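Local coordinates for protein sphingomyelinase-c (Listeria ivanovii, PDB 1ZWX) that belongs to the endonuclease/exonuclease/phosphatase family and has a DNase I-like fold, a core of two packed beta-sheets flanked by helices, at residues A35-Q40 and P272-K277; S129-A134 and T152-S157; A166-Q171 and L196-G201. All coordinates share one frame; numbering follows the deposited sequence.

Contact 1: residues A35-Q40 and P272-K277; sequences ADLIAQ and PQWSVK
Trp274 gives its indole N-H, NE1, to the backbone oxygen of Asp287, and the five-membered part of the same ring receives Leu37. Leu37 reaches the ring with one methyl: its CD1 stands 3.7 Å from CD1 of Trp274. The approach is oblique, neither squarely over the face nor at the edge. The same methyl lies 4.0 Å from the backbone O of Pro272. The other branch turns to the proline ring, with Leu37 CD2 4.1 Å from Pro272 CG. The methyl and the ring carbon reach toward each other. CD1 thus lies against the indole and the Pro272 carbonyl, CD2 against the proline ring. CG of Leu37 sits anti to the carbonyl carbon (chi1 -70°), which sends the two methyls out from helix 31-39. No hydrogen bond crosses between the segments.

The partner segment leads into a beta-hairpin made of strands 274-278 and 281-285. This hairpin is a small two-stranded sheet separate from the two main sheets of the DNase I-like core. The contact therefore lays the foot of the hairpin against helix 31-39, which flanks that core. The Trp274 ring is held in place by more than Leu37. CG1 of Val276 meets its edge in the ring plane, 3.5 Å from CZ3 of Trp274. Tyr285, on the partner strand, meets the ring with the planes about 40° apart, and His33 and Arg34 of helix 31-39 also touch Trp274.

Contact 2: residues S129-A134 and T152-S157; sequences SNKGFA and TQADDS. Unlike the reference sequence in segment 152-157: Gln153 (reference Pro).
Lys131 and Thr152 make the one hydrogen bond between these segments. NZ of Lys131 donates to the backbone O of Thr152 at 2.9 Å. The ammonium group comes from above the carbonyl, 51° out of its plane, and does not lie on a lone pair. The same oxygen also takes an N-H from ND2 of Asn197, so two donors grip it. The main partner of the lysine charge is Asp126, whose OD2 forms a salt bridge with NZ and also accepts the backbone N of Ala154, tying the lysine to the loop.

A second polar bond shapes the loop itself. NE2 of Gln153 donates to the O of its neighbour Ala154 at 3.0 Å. It is fairly straight (158° at the hydrogen), lies in the carbonyl plane and uses a lone pair. The amide plane of Gln153 runs nearly through that oxygen. OE1 of the same amide accepts the backbone N of Gly123, which fixes the rotation of the group.

The rest is van der Waals contact along the lysine. Its CG is anti to the carbonyl carbon (chi1 -70°) and the chain beyond runs extended, which carries NZ across to the loop. CE of Lys131 passes 3.8 Å from O of Thr152. NZ of Lys131 lies 3.9 Å from CA of Gln153 and 3.8 Å from N of Ala154.

Lys131 lies near the start of strand 132-140, and Thr152 directly follows the adjacent antiparallel strand 143-151. The contact thus sits at the ends of two neighbouring central strands of one main sheet, beside helix 161-182, which the loop leads into.

Contact 3: residues A166-Q171 and L196-G201; sequences AIRAEQ and LNVNYG
Within 166-171, Arg168 alone touches 196-201. Its CG is anti to the carbonyl carbon, and the bend at chi3 (-74°) turns NE and the guanidinium onto the Asn197 carbonyl. CD of Arg168 is 3.6 Å from O of Leu196 and equally far from O of Asn197. The guanidinium lays one face over that second oxygen, which sits offset toward the rim of the group. NE of Arg168 is 3.3 Å from O of Asn197, but the angle is poor and no hydrogen bond forms. The N-H groups go to other partners. NE makes a salt bridge with Glu204, NH2 makes another with Asp155, and NH1 donates to the backbone O of Gln153. These bonds would hold the group flat across the carbonyl.

Asn197 ends the G-D-x-N signature of the DNase I-like family, in the loop after strand 189-193. A phosphate ion lies about 4 Å from its side chain. The arginine and asparagine side chains cross at about a right angle, guanidinium and amide planes 41° apart. CB of Asn197 is 3.9 Å from CD of Arg168, while its amide leads away from the helix and bonds through ND2 to O of Thr152. Val198 adds a methyl, with CG2 3.9 Å from CD of Arg168, approaching obliquely.

Gln171, a turn beyond Arg168, touches nothing of 196-201: its OE1 accepts the backbone N of Gln153 and NE2 donates to O of Arg121.

Overall arrangement
After strand 12-20, helix 31-39 opens contact 1. That loop closes only at 272-277, 232 residues later, where the separate hairpin meets the helix. Contacts 2 and 3 both fall within it. Contact 2 closes a short loop, the rest of strand 132-140 and strand 143-151, and ties the start of the first to the loop after the second. Contact 3 follows in series, joining helix 161-182 to the loop after strand 189-193. Contacts 2 and 3 touch through segments 152-157, 166-171 and 196-201, and their centres lie 10 Å apart. Contact 1 is remote, with nearest atoms about 17 Å from either, and lies across the chain's centre from contact 3.

Contact 1: residues A35-Q40 and P272-K277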
loop_
_atom_site.group_PDB
_atom_site.type_symbol
_atom_site.label_atom_id
_atom_site.label_comp_id
_atom_site.label_asym_id
_atom_site.label_seq_id
_atom_site.Cartn_x
_atom_site.Cartn_y
_atom_site.Cartn_z
ATOM N N ALA A 35 -8.668 -9.810 9.026
ATOM C CA ALA A 35 -7.265 -10.095 9.291
ATOM C C ALA A 35 -6.955 -11.598 9.105
ATOM O O ALA A 35 -5.825 -11.955 8.733
ATOM C CB ALA A 35 -6.854 -9.632 10.698
ATOM N N ASP A 36 -7.953 -12.459 9.354
ATOM C CA ASP A 36 -7.823 -13.905 9.086
ATOM C C ASP A 36 -8.066 -14.247 7.637
ATOM O O ASP A 36 -7.272 -14.979 7.033
ATOM C CB ASP A 36 -8.768 -14.732 9.978
ATOM C CG ASP A 36 -8.404 -14.676 11.434
ATOM O OD1 ASP A 36 -7.235 -14.420 11.768
ATOM O OD2 ASP A 36 -9.298 -14.891 12.293
ATOM N N LEU A 37 -9.153 -13.723 7.069
ATOM C CA LEU A 37 -9.538 -13.990 5.691
ATOM C C LEU A 37 -8.441 -13.604 4.691
ATOM O O LEU A 37 -8.135 -14.353 3.746
ATOM C CB LEU A 37 -10.814 -13.233 5.332
ATOM C CG LEU A 37 -12.144 -13.679 5.962
ATOM C CD1 LEU A 37 -13.272 -12.929 5.259
ATOM C CD2 LEU A 37 -12.323 -15.225 5.832
ATOM N N ILE A 38 -7.878 -12.420 4.898
ATOM C CA ILE A 38 -6.839 -11.903 4.013
ATOM C C ILE A 38 -5.592 -12.807 4.059
ATOM O O ILE A 38 -5.046 -13.153 3.014
ATOM C CB ILE A 38 -6.455 -10.430 4.380
ATOM C CG1 ILE A 38 -7.577 -9.451 4.004
ATOM C CG2 ILE A 38 -5.108 -10.035 3.735
ATOM C CD1 ILE A 38 -7.432 -8.083 4.753
ATOM N N ALA A 39 -5.121 -13.142 5.257
ATOM C CA ALA A 39 -3.925 -13.974 5.400
ATOM C C ALA A 39 -4.129 -15.425 4.904
ATOM O O ALA A 39 -3.140 -16.101 4.538
ATOM C CB ALA A 39 -3.423 -13.962 6.835
ATOM N N GLN A 40 -5.388 -15.874 4.865
ATOM C CA GLN A 40 -5.772 -17.212 4.343
ATOM C C GLN A 40 -6.038 -17.244 2.846
ATOM O O GLN A 40 -6.266 -18.317 2.277
ATOM C CB GLN A 40 -7.038 -17.719 5.053
ATOM C CG GLN A 40 -6.824 -18.036 6.541
ATOM C CD GLN A 40 -8.128 -18.174 7.318
ATOM O OE1 GLN A 40 -9.239 -18.137 6.762
ATOM N NE2 GLN A 40 -7.994 -18.326 8.613
ATOM N N PRO A 272 -14.567 -14.944 1.121
ATOM C CA PRO A 272 -15.732 -15.678 1.622
ATOM C C PRO A 272 -16.728 -14.671 2.232
ATOM O O PRO A 272 -16.309 -13.592 2.695
ATOM C CB PRO A 272 -15.137 -16.548 2.726
ATOM C CG PRO A 272 -13.712 -16.752 2.328
ATOM C CD PRO A 272 -13.322 -15.398 1.761
ATOM N N GLN A 273 -18.022 -14.998 2.204
ATOM C CA GLN A 273 -19.038 -14.124 2.791
ATOM C C GLN A 273 -18.737 -13.932 4.263
ATOM O O GLN A 273 -18.346 -14.872 4.960
ATOM C CB GLN A 273 -20.435 -14.732 2.675
ATOM C CG GLN A 273 -21.090 -14.572 1.332
ATOM C CD GLN A 273 -22.442 -13.898 1.477
ATOM O OE1 GLN A 273 -23.331 -14.381 2.199
ATOM N NE2 GLN A 273 -22.590 -12.747 0.822
ATOM N N TRP A 274 -18.930 -12.700 4.741
ATOM C CA TRP A 274 -18.801 -12.419 6.157
ATOM C C TRP A 274 -19.829 -11.356 6.563
ATOM O O TRP A 274 -20.284 -10.574 5.734
ATOM C CB TRP A 274 -17.363 -12.018 6.546
ATOM C CG TRP A 274 -16.855 -10.810 5.779
ATOM C CD1 TRP A 274 -16.226 -10.797 4.561
ATOM C CD2 TRP A 274 -16.957 -9.443 6.192
ATOM N NE1 TRP A 274 -15.930 -9.500 4.197
ATOM C CE2 TRP A 274 -16.363 -8.653 5.179
ATOM C CE3 TRP A 274 -17.487 -8.808 7.327
ATOM C CZ2 TRP A 274 -16.298 -7.255 5.259
ATOM C CZ3 TRP A 274 -17.402 -7.430 7.415
ATOM C CH2 TRP A 274 -16.817 -6.667 6.386
ATOM N N SER A 275 -20.166 -11.349 7.844
ATOM C CA SER A 275 -21.256 -10.518 8.372
ATOM C C SER A 275 -20.867 -9.809 9.653
ATOM O O SER A 275 -20.087 -10.312 10.466
ATOM C CB SER A 275 -22.502 -11.392 8.660
ATOM O OG SER A 275 -23.134 -11.762 7.431
ATOM N N VAL A 276 -21.447 -8.635 9.842
ATOM C CA VAL A 276 -21.248 -7.869 11.072
ATOM C C VAL A 276 -22.623 -7.375 11.531
ATOM O O VAL A 276 -23.560 -7.344 10.739
ATOM C CB VAL A 276 -20.281 -6.672 10.840
ATOM C CG1 VAL A 276 -18.864 -7.163 10.593
ATOM C CG2 VAL A 276 -20.729 -5.837 9.651
ATOM N N LYS A 277 -22.734 -7.010 12.799
ATOM C CA LYS A 277 -23.961 -6.380 13.292
ATOM C C LYS A 277 -23.659 -4.944 13.719
ATOM O O LYS A 277 -22.580 -4.669 14.270
ATOM C CB LYS A 277 -24.571 -7.166 14.458
ATOM C CG LYS A 277 -25.169 -8.513 14.054
#

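Contact 2: residues S129-A134 and T152-S157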
loop_
_atom_site.group_PDB
_atom_site.type_symbol
_atom_site.label_atom_id
_atom_site.label_comp_id
_atom_site.label_asym_id
_atom_site.label_seq_id
_atom_site.Cartn_x
_atom_site.Cartn_y
_atom_site.Cartn_z
ATOM N N SER A 129 -3.172 10.851 11.243
ATOM C CA SER A 129 -2.326 9.641 11.122
ATOM C C SER A 129 -0.900 9.981 10.682
ATOM O O SER A 129 -0.684 10.894 9.885
ATOM C CB SER A 129 -2.922 8.615 10.155
ATOM O OG SER A 129 -4.305 8.387 10.313
ATOM N N ASN A 130 0.068 9.254 11.222
ATOM C CA ASN A 130 1.452 9.408 10.817
ATOM C C ASN A 130 1.776 8.752 9.490
ATOM O O ASN A 130 2.619 7.849 9.455
ATOM C CB ASN A 130 2.364 8.808 11.861
ATOM C CG ASN A 130 2.515 9.680 13.060
ATOM O OD1 ASN A 130 2.549 10.913 12.948
ATOM N ND2 ASN A 130 2.638 9.054 14.233
ATOM N N LYS A 131 1.146 9.213 8.400
ATOM C CA LYS A 131 1.372 8.615 7.081
ATOM C C LYS A 131 2.824 8.874 6.645
ATOM O O LYS A 131 3.473 9.808 7.138
ATOM C CB LYS A 131 0.386 9.119 6.034
ATOM C CG LYS A 131 -1.117 8.631 6.187
ATOM C CD LYS A 131 -1.835 9.059 4.845
ATOM C CE LYS A 131 -3.031 8.206 4.492
ATOM N NZ LYS A 131 -3.820 8.874 3.419
ATOM N N GLY A 132 3.340 8.004 5.775
ATOM C CA GLY A 132 4.789 7.997 5.490
ATOM C C GLY A 132 5.121 6.879 4.533
ATOM O O GLY A 132 4.264 6.411 3.791
ATOM N N PHE A 133 6.380 6.436 4.563
ATOM C CA PHE A 133 6.737 5.257 3.809
ATOM C C PHE A 133 7.740 4.416 4.598
ATOM O O PHE A 133 8.421 4.934 5.484
ATOM C CB PHE A 133 7.288 5.608 2.395
ATOM C CG PHE A 133 8.468 6.539 2.402
ATOM C CD1 PHE A 133 8.277 7.924 2.334
ATOM C CD2 PHE A 133 9.786 6.036 2.364
ATOM C CE1 PHE A 133 9.388 8.806 2.313
ATOM C CE2 PHE A 133 10.877 6.893 2.317
ATOM C CZ PHE A 133 10.678 8.288 2.309
ATOM N N ALA A 134 7.764 3.125 4.279
ATOM C CA ALA A 134 8.740 2.168 4.823
ATOM C C ALA A 134 9.700 1.792 3.697
ATOM O O ALA A 134 9.283 1.583 2.558
ATOM C CB ALA A 134 8.013 0.892 5.313
ATOM N N THR A 152 -0.169 7.595 0.437
ATOM C CA THR A 152 -0.092 9.069 0.419
ATOM C C THR A 152 -1.464 9.718 0.759
ATOM O O THR A 152 -2.479 9.049 0.878
ATOM C CB THR A 152 0.395 9.594 -0.967
ATOM O OG1 THR A 152 -0.466 9.073 -1.967
ATOM C CG2 THR A 152 1.838 9.129 -1.264
ATOM N N GLN A 153 -1.421 11.032 0.941
ATOM C CA GLN A 153 -2.597 11.878 1.183
ATOM C C GLN A 153 -3.785 11.572 0.279
ATOM O O GLN A 153 -3.645 11.535 -0.948
ATOM C CB GLN A 153 -2.153 13.349 0.979
ATOM C CG GLN A 153 -3.332 14.361 1.116
ATOM C CD GLN A 153 -3.767 14.557 2.572
ATOM O OE1 GLN A 153 -2.934 14.698 3.478
ATOM N NE2 GLN A 153 -5.076 14.588 2.793
ATOM N N ALA A 154 -4.985 11.437 0.883
ATOM C CA ALA A 154 -6.214 11.228 0.129
ATOM C C ALA A 154 -6.868 12.581 -0.217
ATOM O O ALA A 154 -6.592 13.589 0.433
ATOM C CB ALA A 154 -7.205 10.395 0.951
ATOM N N ASP A 155 -7.732 12.572 -1.232
ATOM C CA ASP A 155 -8.737 13.656 -1.385
ATOM C C ASP A 155 -9.639 13.611 -0.124
ATOM O O ASP A 155 -9.971 12.501 0.353
ATOM C CB ASP A 155 -9.535 13.476 -2.696
ATOM C CG ASP A 155 -8.726 13.888 -3.935
ATOM O OD1 ASP A 155 -7.571 14.334 -3.800
ATOM O OD2 ASP A 155 -9.256 13.807 -5.056
ATOM N N ASP A 156 -9.983 14.796 0.423
ATOM C CA ASP A 156 -10.760 14.974 1.684
ATOM C C ASP A 156 -11.838 15.974 1.301
ATOM O O ASP A 156 -11.532 16.971 0.643
ATOM C CB ASP A 156 -9.875 15.598 2.774
ATOM C CG ASP A 156 -10.519 15.599 4.220
ATOM O OD1 ASP A 156 -11.485 16.353 4.529
ATOM O OD2 ASP A 156 -9.996 14.852 5.095
ATOM N N SER A 157 -13.080 15.742 1.716
ATOM C CA SER A 157 -14.135 16.743 1.507
ATOM C C SER A 157 -13.721 18.168 1.895
ATOM O O SER A 157 -14.038 19.123 1.186
ATOM C CB SER A 157 -15.384 16.340 2.300
ATOM O OG SER A 157 -15.923 15.190 1.696
#

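Contact 3: residues A166-Q171 and L196-G201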
loop_
_atom_site.group_PDB
_atom_site.type_symbol
_atom_site.label_atom_id
_atom_site.label_comp_id
_atom_site.label_asym_id
_atom_site.label_seq_id
_atom_site.Cartn_x
_atom_site.Cartn_y
_atom_site.Cartn_z
ATOM N N ALA A 166 -1.182 19.166 -4.153
ATOM C CA ALA A 166 0.078 19.740 -3.698
ATOM C C ALA A 166 0.715 18.902 -2.592
ATOM O O ALA A 166 1.930 18.680 -2.591
ATOM C CB ALA A 166 -0.125 21.170 -3.189
ATOM N N ILE A 167 -0.097 18.478 -1.616
ATOM C CA ILE A 167 0.430 17.653 -0.527
ATOM C C ILE A 167 1.031 16.342 -1.106
ATOM O O ILE A 167 2.158 15.999 -0.771
ATOM C CB ILE A 167 -0.667 17.327 0.550
ATOM C CG1 ILE A 167 -1.099 18.611 1.283
ATOM C CG2 ILE A 167 -0.125 16.341 1.599
ATOM C CD1 ILE A 167 -2.477 18.444 1.977
ATOM N N ARG A 168 0.298 15.660 -1.977
ATOM C CA ARG A 168 0.792 14.399 -2.592
ATOM C C ARG A 168 2.071 14.633 -3.383
ATOM O O ARG A 168 2.974 13.819 -3.365
ATOM C CB ARG A 168 -0.220 13.787 -3.516
ATOM C CG ARG A 168 -1.340 13.058 -2.803
ATOM C CD ARG A 168 -2.154 12.276 -3.764
ATOM N NE ARG A 168 -3.048 13.083 -4.608
ATOM C CZ ARG A 168 -4.290 13.435 -4.289
ATOM N NH1 ARG A 168 -4.848 13.033 -3.131
ATOM N NH2 ARG A 168 -4.985 14.175 -5.163
ATOM N N ALA A 169 2.157 15.783 -4.057
ATOM C CA ALA A 169 3.346 16.132 -4.812
ATOM C C ALA A 169 4.536 16.333 -3.881
ATOM O O ALA A 169 5.656 15.890 -4.218
ATOM C CB ALA A 169 3.072 17.381 -5.723
ATOM N N GLU A 170 4.308 16.916 -2.694
ATOM C CA GLU A 170 5.378 17.128 -1.729
ATOM C C GLU A 170 5.790 15.770 -1.159
ATOM O O GLU A 170 6.988 15.492 -0.962
ATOM C CB GLU A 170 4.941 18.075 -0.607
ATOM C CG GLU A 170 6.040 18.571 0.307
ATOM C CD GLU A 170 6.451 17.539 1.400
ATOM O OE1 GLU A 170 7.568 17.644 1.929
ATOM O OE2 GLU A 170 5.662 16.636 1.719
ATOM N N GLN A 171 4.799 14.917 -0.917
ATOM C CA GLN A 171 5.086 13.569 -0.365
ATOM C C GLN A 171 5.847 12.715 -1.378
ATOM O O GLN A 171 6.756 11.988 -1.003
ATOM C CB GLN A 171 3.769 12.893 0.049
ATOM C CG GLN A 171 3.191 13.590 1.308
ATOM C CD GLN A 171 1.837 13.035 1.702
ATOM O OE1 GLN A 171 1.219 12.315 0.936
ATOM N NE2 GLN A 171 1.383 13.372 2.922
ATOM N N LEU A 196 -1.159 5.261 -3.966
ATOM C CA LEU A 196 -0.601 6.576 -4.274
ATOM C C LEU A 196 -1.677 7.679 -4.354
ATOM O O LEU A 196 -1.318 8.878 -4.422
ATOM C CB LEU A 196 0.243 6.542 -5.570
ATOM C CG LEU A 196 1.731 6.150 -5.370
ATOM C CD1 LEU A 196 2.494 7.207 -4.591
ATOM C CD2 LEU A 196 1.893 4.854 -4.622
ATOM N N ASN A 197 -2.950 7.276 -4.366
ATOM C CA ASN A 197 -4.088 8.230 -4.297
ATOM C C ASN A 197 -4.097 9.211 -5.506
ATOM O O ASN A 197 -4.606 10.325 -5.440
ATOM C CB ASN A 197 -4.104 8.949 -2.949
ATOM C CG ASN A 197 -5.099 8.335 -1.972
ATOM O OD1 ASN A 197 -6.241 8.027 -2.348
ATOM N ND2 ASN A 197 -4.685 8.145 -0.736
ATOM N N VAL A 198 -3.504 8.759 -6.605
ATOM C CA VAL A 198 -3.483 9.494 -7.869
ATOM C C VAL A 198 -4.171 8.606 -8.893
ATOM O O VAL A 198 -3.729 7.479 -9.157
ATOM C CB VAL A 198 -2.052 9.849 -8.288
ATOM C CG1 VAL A 198 -2.015 10.521 -9.717
ATOM C CG2 VAL A 198 -1.391 10.721 -7.252
ATOM N N ASN A 199 -5.286 9.099 -9.441
ATOM C CA ASN A 199 -6.076 8.360 -10.392
ATOM C C ASN A 199 -5.367 8.287 -11.761
ATOM O O ASN A 199 -4.852 9.300 -12.273
ATOM C CB ASN A 199 -7.486 9.001 -10.487
ATOM C CG ASN A 199 -8.472 8.162 -11.275
ATOM O OD1 ASN A 199 -8.367 6.937 -11.363
ATOM N ND2 ASN A 199 -9.453 8.834 -11.865
ATOM N N TYR A 200 -5.307 7.077 -12.309
ATOM C CA TYR A 200 -4.581 6.796 -13.535
ATOM C C TYR A 200 -5.111 7.649 -14.678
ATOM O O TYR A 200 -6.314 7.880 -14.767
ATOM C CB TYR A 200 -4.741 5.323 -13.941
ATOM C CG TYR A 200 -4.068 5.031 -15.271
ATOM C CD1 TYR A 200 -2.668 5.050 -15.379
ATOM C CD2 TYR A 200 -4.821 4.778 -16.429
ATOM C CE1 TYR A 200 -2.020 4.794 -16.610
ATOM C CE2 TYR A 200 -4.189 4.528 -17.665
ATOM C CZ TYR A 200 -2.799 4.542 -17.742
ATOM O OH TYR A 200 -2.161 4.308 -18.947
ATOM N N GLY A 201 -4.196 8.109 -15.524
ATOM C CA GLY A 201 -4.553 8.743 -16.786
ATOM C C GLY A 201 -4.984 10.184 -16.651
ATOM O O GLY A 201 -5.597 10.721 -17.562
#